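Local coordinates for protein protease 2A (Rhinovirus C, PDB 5X45) that is a picornaviral cysteine protease of the chymotrypsin-like class, with a bound zinc ion, that probably cleaves the viral polyprotein and host proteins, at residues G58-R63 / F69-V74; D26-L31 / D36-S41. All coordinates share one frame; numbering follows the deposited sequence.

Contact 1 (G58-R63 / F69-V74); sequences GCYYSR and FPVECV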
loop_
_atom_site.group_PDB
_atom_site.type_symbol
_atom_site.label_atom_id
_atom_site.label_comp_id
_atom_site.label_asym_id
_atom_site.label_seq_id
_atom_site.Cartn_x
_atom_site.Cartn_y
_atom_site.Cartn_z
ATOM N N GLY A 58 -1.950 -9.088 9.862
ATOM C CA GLY A 58 -3.282 -9.045 9.298
ATOM C C GLY A 58 -3.404 -9.903 8.059
ATOM O O GLY A 58 -2.851 -11.002 7.981
ATOM N N CYS A 59 -4.140 -9.400 7.081
ATOM C CA CYS A 59 -4.355 -10.128 5.847
ATOM C C CYS A 59 -4.259 -9.192 4.657
ATOM O O CYS A 59 -4.504 -7.992 4.784
ATOM C CB CYS A 59 -5.710 -10.822 5.864
ATOM S SG CYS A 59 -7.048 -9.698 6.258
ATOM N N TYR A 60 -3.874 -9.722 3.504
ATOM C CA TYR A 60 -3.752 -8.867 2.339
ATOM C C TYR A 60 -4.273 -9.526 1.065
ATOM O O TYR A 60 -4.294 -10.749 0.940
ATOM C CB TYR A 60 -2.296 -8.422 2.151
ATOM C CG TYR A 60 -1.375 -9.471 1.577
ATOM C CD1 TYR A 60 -0.797 -10.438 2.389
ATOM C CD2 TYR A 60 -1.078 -9.493 0.211
ATOM C CE1 TYR A 60 0.059 -11.392 1.859
ATOM C CE2 TYR A 60 -0.227 -10.442 -0.324
ATOM C CZ TYR A 60 0.339 -11.389 0.503
ATOM O OH TYR A 60 1.187 -12.336 -0.026
ATOM N N TYR A 61 -4.680 -8.693 0.116
ATOM C CA TYR A 61 -5.138 -9.171 -1.176
ATOM C C TYR A 61 -3.963 -9.379 -2.134
ATOM O O TYR A 61 -3.138 -8.488 -2.318
ATOM C CB TYR A 61 -6.143 -8.184 -1.770
ATOM C CG TYR A 61 -6.578 -8.554 -3.156
ATOM C CD1 TYR A 61 -7.342 -9.692 -3.383
ATOM C CD2 TYR A 61 -6.212 -7.778 -4.248
ATOM C CE1 TYR A 61 -7.738 -10.043 -4.664
ATOM C CE2 TYR A 61 -6.602 -8.123 -5.532
ATOM C CZ TYR A 61 -7.364 -9.255 -5.730
ATOM O OH TYR A 61 -7.754 -9.602 -6.996
ATOM N N SER A 62 -3.886 -10.568 -2.719
ATOM C CA SER A 62 -2.916 -10.878 -3.766
ATOM C C SER A 62 -3.623 -10.959 -5.108
ATOM O O SER A 62 -4.409 -11.890 -5.325
ATOM C CB SER A 62 -2.207 -12.205 -3.478
ATOM O OG SER A 62 -1.457 -12.643 -4.606
ATOM N N ARG A 63 -3.342 -10.021 -6.015
ATOM C CA ARG A 63 -4.052 -10.014 -7.298
ATOM C C ARG A 63 -3.656 -11.217 -8.146
ATOM O O ARG A 63 -4.514 -11.845 -8.764
ATOM C CB ARG A 63 -3.813 -8.728 -8.096
ATOM C CG ARG A 63 -4.784 -8.612 -9.268
ATOM C CD ARG A 63 -4.572 -7.373 -10.101
ATOM N NE ARG A 63 -3.523 -7.576 -11.099
ATOM C CZ ARG A 63 -3.747 -7.790 -12.394
ATOM N NH1 ARG A 63 -4.988 -7.830 -12.858
ATOM N NH2 ARG A 63 -2.729 -7.964 -13.226
ATOM N N PHE A 69 -4.537 -13.465 1.851
ATOM C CA PHE A 69 -3.591 -14.241 2.660
ATOM C C PHE A 69 -3.433 -13.646 4.044
ATOM O O PHE A 69 -3.310 -12.436 4.173
ATOM C CB PHE A 69 -2.205 -14.291 2.020
ATOM C CG PHE A 69 -2.115 -15.168 0.819
ATOM C CD1 PHE A 69 -1.942 -16.541 0.956
ATOM C CD2 PHE A 69 -2.164 -14.621 -0.459
ATOM C CE1 PHE A 69 -1.835 -17.355 -0.169
ATOM C CE2 PHE A 69 -2.067 -15.426 -1.582
ATOM C CZ PHE A 69 -1.903 -16.793 -1.438
ATOM N N PRO A 70 -3.366 -14.493 5.077
ATOM C CA PRO A 70 -2.893 -13.996 6.374
ATOM C C PRO A 70 -1.442 -13.581 6.235
ATOM O O PRO A 70 -0.770 -14.122 5.358
ATOM C CB PRO A 70 -3.041 -15.208 7.298
ATOM C CG PRO A 70 -4.091 -16.049 6.640
ATOM C CD PRO A 70 -3.855 -15.878 5.161
ATOM N N VAL A 71 -0.972 -12.632 7.039
ATOM C CA VAL A 71 0.422 -12.196 6.935
ATOM C C VAL A 71 0.876 -11.549 8.239
ATOM O O VAL A 71 0.078 -10.904 8.926
ATOM C CB VAL A 71 0.607 -11.211 5.739
ATOM C CG1 VAL A 71 -0.116 -9.898 5.995
ATOM C CG2 VAL A 71 2.074 -10.976 5.435
ATOM N N GLU A 72 2.140 -11.766 8.603
ATOM C CA GLU A 72 2.743 -11.117 9.773
ATOM C C GLU A 72 3.896 -10.227 9.314
ATOM O O GLU A 72 4.806 -10.703 8.641
ATOM C CB GLU A 72 3.248 -12.158 10.773
ATOM C CG GLU A 72 2.199 -13.182 11.175
ATOM C CD GLU A 72 2.115 -14.336 10.176
ATOM O OE1 GLU A 72 2.941 -14.371 9.238
ATOM O OE2 GLU A 72 1.214 -15.193 10.308
ATOM N N CYS A 73 3.881 -8.943 9.654
ATOM C CA CYS A 73 4.938 -8.069 9.137
ATOM C C CYS A 73 5.884 -7.498 10.184
ATOM O O CYS A 73 5.562 -7.407 11.363
ATOM C CB CYS A 73 4.326 -6.901 8.366
ATOM S SG CYS A 73 3.300 -7.412 7.012
ATOM N N VAL A 74 7.055 -7.100 9.708
ATOM C CA VAL A 74 8.014 -6.339 10.486
ATOM C C VAL A 74 8.183 -4.951 9.857
ATOM O O VAL A 74 8.165 -4.818 8.632
ATOM C CB VAL A 74 9.375 -7.035 10.552
ATOM C CG1 VAL A 74 10.228 -6.350 11.597
ATOM C CG2 VAL A 74 9.198 -8.478 10.940
#
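Gly-58 and Tyr-60 face Val-71 and Phe-69 in two hydrogen-bonded pairs of an antiparallel ladder; the short strand axes are 4.4 Å apart at their closest, their N-to-C directions 123° apart, well short of strictly antiparallel. In the first pair Gly-58 N donates to Val-71 O at 2.9 Å and receives Val-71 N on its own carbonyl; in the second, Tyr-60 N gives to Phe-69 O and Phe-69 N to Tyr-60 O, each at 2.9 Å. Between them sits the non-hydrogen-bonded pair Cys-59/Pro-70, with CA atoms 4.2 Å apart.

Tyr-60, Phe-69 and Val-71 lie on the face opposite Cys-59 and Pro-70. The Tyr-60 CG stands between backbone N and carbonyl carbon (chi1 76°), which carries the ring across to the partner strand: its CE1 reaches Phe-69 CB at 3.7 Å, and its CD1 meets Val-71 CG1, also at 3.7 Å, the valine crossing at roughly a right angle. The Tyr-60 and Phe-69 rings are tilted by 32° with centroids 5.9 Å apart, an oblique aromatic pair. Farther along, Ser-62 CB meets the edge of the Phe-69 ring in its plane, 3.7 Å from CE2. Arg-67, two residues before Phe-69 on the same strand, makes a cation-pi contact with that ring. Beyond the hairpin, Tyr-60 OH is hydrogen-bonded to His-101 O and its ring packs edge-to-face with Phe-131. Buried Tyr-60 and Val-71 thus turn inward from the beta hairpin of strands 57-62 and 67-76, part of the closed six-stranded antiparallel barrel expected of a chymotrypsin-like protease.

Contact 2 (D26-L31 / D36-S41); sequences DETILL and DLQVDS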
loop_
_atom_site.group_PDB
_atom_site.type_symbol
_atom_site.label_atom_id
_atom_site.label_comp_id
_atom_site.label_asym_id
_atom_site.label_seq_id
_atom_site.Cartn_x
_atom_site.Cartn_y
_atom_site.Cartn_z
ATOM N N ASP A 26 -5.786 17.864 -9.732
ATOM C CA ASP A 26 -5.976 19.085 -8.977
ATOM C C ASP A 26 -6.547 18.751 -7.586
ATOM O O ASP A 26 -6.602 19.616 -6.713
ATOM C CB ASP A 26 -6.878 20.049 -9.737
ATOM C CG ASP A 26 -6.540 21.505 -9.449
ATOM O OD1 ASP A 26 -6.696 21.947 -8.292
ATOM O OD2 ASP A 26 -6.107 22.208 -10.392
ATOM N N GLU A 27 -6.930 17.488 -7.369
ATOM C CA GLU A 27 -7.399 17.047 -6.051
ATOM C C GLU A 27 -6.296 16.372 -5.239
ATOM O O GLU A 27 -6.546 15.890 -4.135
ATOM C CB GLU A 27 -8.589 16.073 -6.146
ATOM C CG GLU A 27 -9.858 16.560 -6.838
ATOM C CD GLU A 27 -9.858 16.369 -8.343
ATOM O OE1 GLU A 27 -8.867 15.851 -8.900
ATOM O OE2 GLU A 27 -10.876 16.729 -8.972
ATOM N N THR A 28 -5.085 16.324 -5.782
ATOM C CA THR A 28 -3.957 15.755 -5.052
ATOM C C THR A 28 -3.656 16.581 -3.799
ATOM O O THR A 28 -3.537 17.806 -3.879
ATOM C CB THR A 28 -2.700 15.671 -5.942
ATOM O OG1 THR A 28 -2.986 14.867 -7.089
ATOM C CG2 THR A 28 -1.531 15.054 -5.193
ATOM N N ILE A 29 -3.564 15.920 -2.647
ATOM C CA ILE A 29 -3.247 16.609 -1.399
ATOM C C ILE A 29 -1.933 16.090 -0.799
ATOM O O ILE A 29 -1.410 16.661 0.154
ATOM C CB ILE A 29 -4.382 16.470 -0.348
ATOM C CG1 ILE A 29 -4.622 15.006 0.009
ATOM C CG2 ILE A 29 -5.663 17.106 -0.841
ATOM C CD1 ILE A 29 -5.689 14.825 1.067
ATOM N N LEU A 30 -1.391 15.019 -1.372
ATOM C CA LEU A 30 -0.094 14.496 -0.946
ATOM C C LEU A 30 0.523 13.673 -2.057
ATOM O O LEU A 30 -0.130 12.799 -2.627
ATOM C CB LEU A 30 -0.210 13.641 0.316
ATOM C CG LEU A 30 1.109 13.255 1.010
ATOM C CD1 LEU A 30 0.878 13.133 2.509
ATOM C CD2 LEU A 30 1.719 11.961 0.474
ATOM N N LEU A 31 1.789 13.943 -2.354
ATOM C CA LEU A 31 2.523 13.129 -3.310
ATOM C C LEU A 31 3.912 12.831 -2.765
ATOM O O LEU A 31 4.717 13.735 -2.558
ATOM C CB LEU A 31 2.618 13.813 -4.679
ATOM C CG LEU A 31 3.337 12.954 -5.725
ATOM C CD1 LEU A 31 2.623 11.618 -5.904
ATOM C CD2 LEU A 31 3.457 13.672 -7.056
ATOM N N ASP A 36 6.076 5.876 -2.766
ATOM C CA ASP A 36 5.290 5.490 -3.943
ATOM C C ASP A 36 3.798 5.720 -3.680
ATOM O O ASP A 36 2.950 4.863 -3.963
ATOM C CB ASP A 36 5.562 4.029 -4.322
ATOM C CG ASP A 36 4.955 3.652 -5.663
ATOM O OD1 ASP A 36 4.729 4.571 -6.478
ATOM O OD2 ASP A 36 4.694 2.448 -5.896
ATOM N N LEU A 37 3.480 6.898 -3.160
ATOM C CA LEU A 37 2.138 7.167 -2.654
ATOM C C LEU A 37 1.583 8.476 -3.157
ATOM O O LEU A 37 2.255 9.508 -3.116
ATOM C CB LEU A 37 2.144 7.193 -1.127
ATOM C CG LEU A 37 0.790 7.422 -0.464
ATOM C CD1 LEU A 37 -0.134 6.212 -0.665
ATOM C CD2 LEU A 37 0.972 7.731 1.009
ATOM N N GLN A 38 0.346 8.432 -3.629
ATOM C CA GLN A 38 -0.372 9.643 -3.988
ATOM C C GLN A 38 -1.692 9.672 -3.247
ATOM O O GLN A 38 -2.382 8.659 -3.174
ATOM C CB GLN A 38 -0.613 9.729 -5.492
ATOM C CG GLN A 38 -1.569 10.860 -5.859
ATOM C CD GLN A 38 -1.627 11.161 -7.344
ATOM O OE1 GLN A 38 -0.662 10.945 -8.083
ATOM N NE2 GLN A 38 -2.782 11.632 -7.797
ATOM N N VAL A 39 -2.027 10.811 -2.652
ATOM C CA VAL A 39 -3.310 10.917 -1.979
ATOM C C VAL A 39 -4.131 12.050 -2.581
ATOM O O VAL A 39 -3.647 13.175 -2.722
ATOM C CB VAL A 39 -3.163 11.153 -0.475
ATOM C CG1 VAL A 39 -4.538 11.067 0.193
ATOM C CG2 VAL A 39 -2.215 10.137 0.127
ATOM N N ASP A 40 -5.377 11.740 -2.933
ATOM C CA ASP A 40 -6.288 12.722 -3.505
ATOM C C ASP A 40 -7.478 12.921 -2.588
ATOM O O ASP A 40 -7.949 11.981 -1.960
ATOM C CB ASP A 40 -6.759 12.291 -4.901
ATOM C CG ASP A 40 -5.644 12.358 -5.949
ATOM O OD1 ASP A 40 -4.458 12.253 -5.577
ATOM O OD2 ASP A 40 -5.953 12.531 -7.148
ATOM N N SER A 41 -7.946 14.157 -2.486
ATOM C CA SER A 41 -9.188 14.422 -1.779
ATOM C C SER A 41 -10.362 13.966 -2.637
ATOM O O SER A 41 -10.238 13.841 -3.856
ATOM C CB SER A 41 -9.320 15.900 -1.457
ATOM O OG SER A 41 -9.417 16.631 -2.661
#
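Val-39 is gripped through both backbone polar atoms: its N donates to Leu-30 O at 2.7 Å with a nearly straight N-H...O angle of 172°, and its carbonyl oxygen accepts two donors, Ile-29 N at 2.7 Å and Leu-30 N at 3.2 Å. Toward the far end Ser-41 N donates to Glu-27 O at 2.8 Å. Alongside the ladder, Gln-38 NE2, which also donates to Asn-23 O, reaches past one residue to Asp-40 OD1 at 2.9 Å, meeting it on the syn side with the oxygen close to the amide plane; the extended glutamine chain makes this reach possible.

Two consecutive residues, Ile-29 and Leu-30, facing one, Val-39, define a classic beta bulge, and the register moves by one between Thr-28/Asp-40 and Leu-30/Val-39. It interrupts a hairpin at the margin of the four-stranded antiparallel sheet, where 28-32 is an outermost strand and 37-41 pairs on its other side with 14-18, Val-39 touching Ala-14 and Tyr-16 there.

Thr-28 OG1, beside Asp-40 OD1, is hydrogen-bonded to Thr-25 N, while the Thr-25 hydroxyl is within hydrogen-bonding distance of both Asp-40 OD2 and Glu-27 OE1, though its one proton can serve only one carboxylate at a time. These two carboxylate oxygens, Asp-40 OD2 and Glu-27 OE1, are 4.8 Å apart, close enough that each may somewhat raise the proton affinity of the other. On the opposite face Leu-30 CB meets Val-39 CB at 3.9 Å. The Ile-29 side chain crosses that of Val-39 obliquely, its CG1, placed between backbone N and carbonyl carbon (chi1 61°), touching Val-39 CG1. Leu-31 CD1 lies 3.8 Å from Gln-38 CB on the Thr-28 side.

In the fold
Contacts 1 and 2 are successive beta hairpins in different sheets, contact 2 in the four-stranded sheet and contact 1 in the six-stranded barrel. Their centres are 25 Å apart on opposite sides of the chain's centre, and their nearest atoms about 14 Å apart, so neither touches the other. The chain running from strand 37-41 to strand 57-62 carries Cys-53 and Cys-55, which bind zinc with Cys-113 and His-115; the side-chain position of Gly-58 in contact 1 is about 8 Å from the zinc ion. At the other hairpin, Asp-36 makes a weak hydrogen bond to His-20 ND1, consistent with the His-Asp pair of the catalytic triad in this protease family.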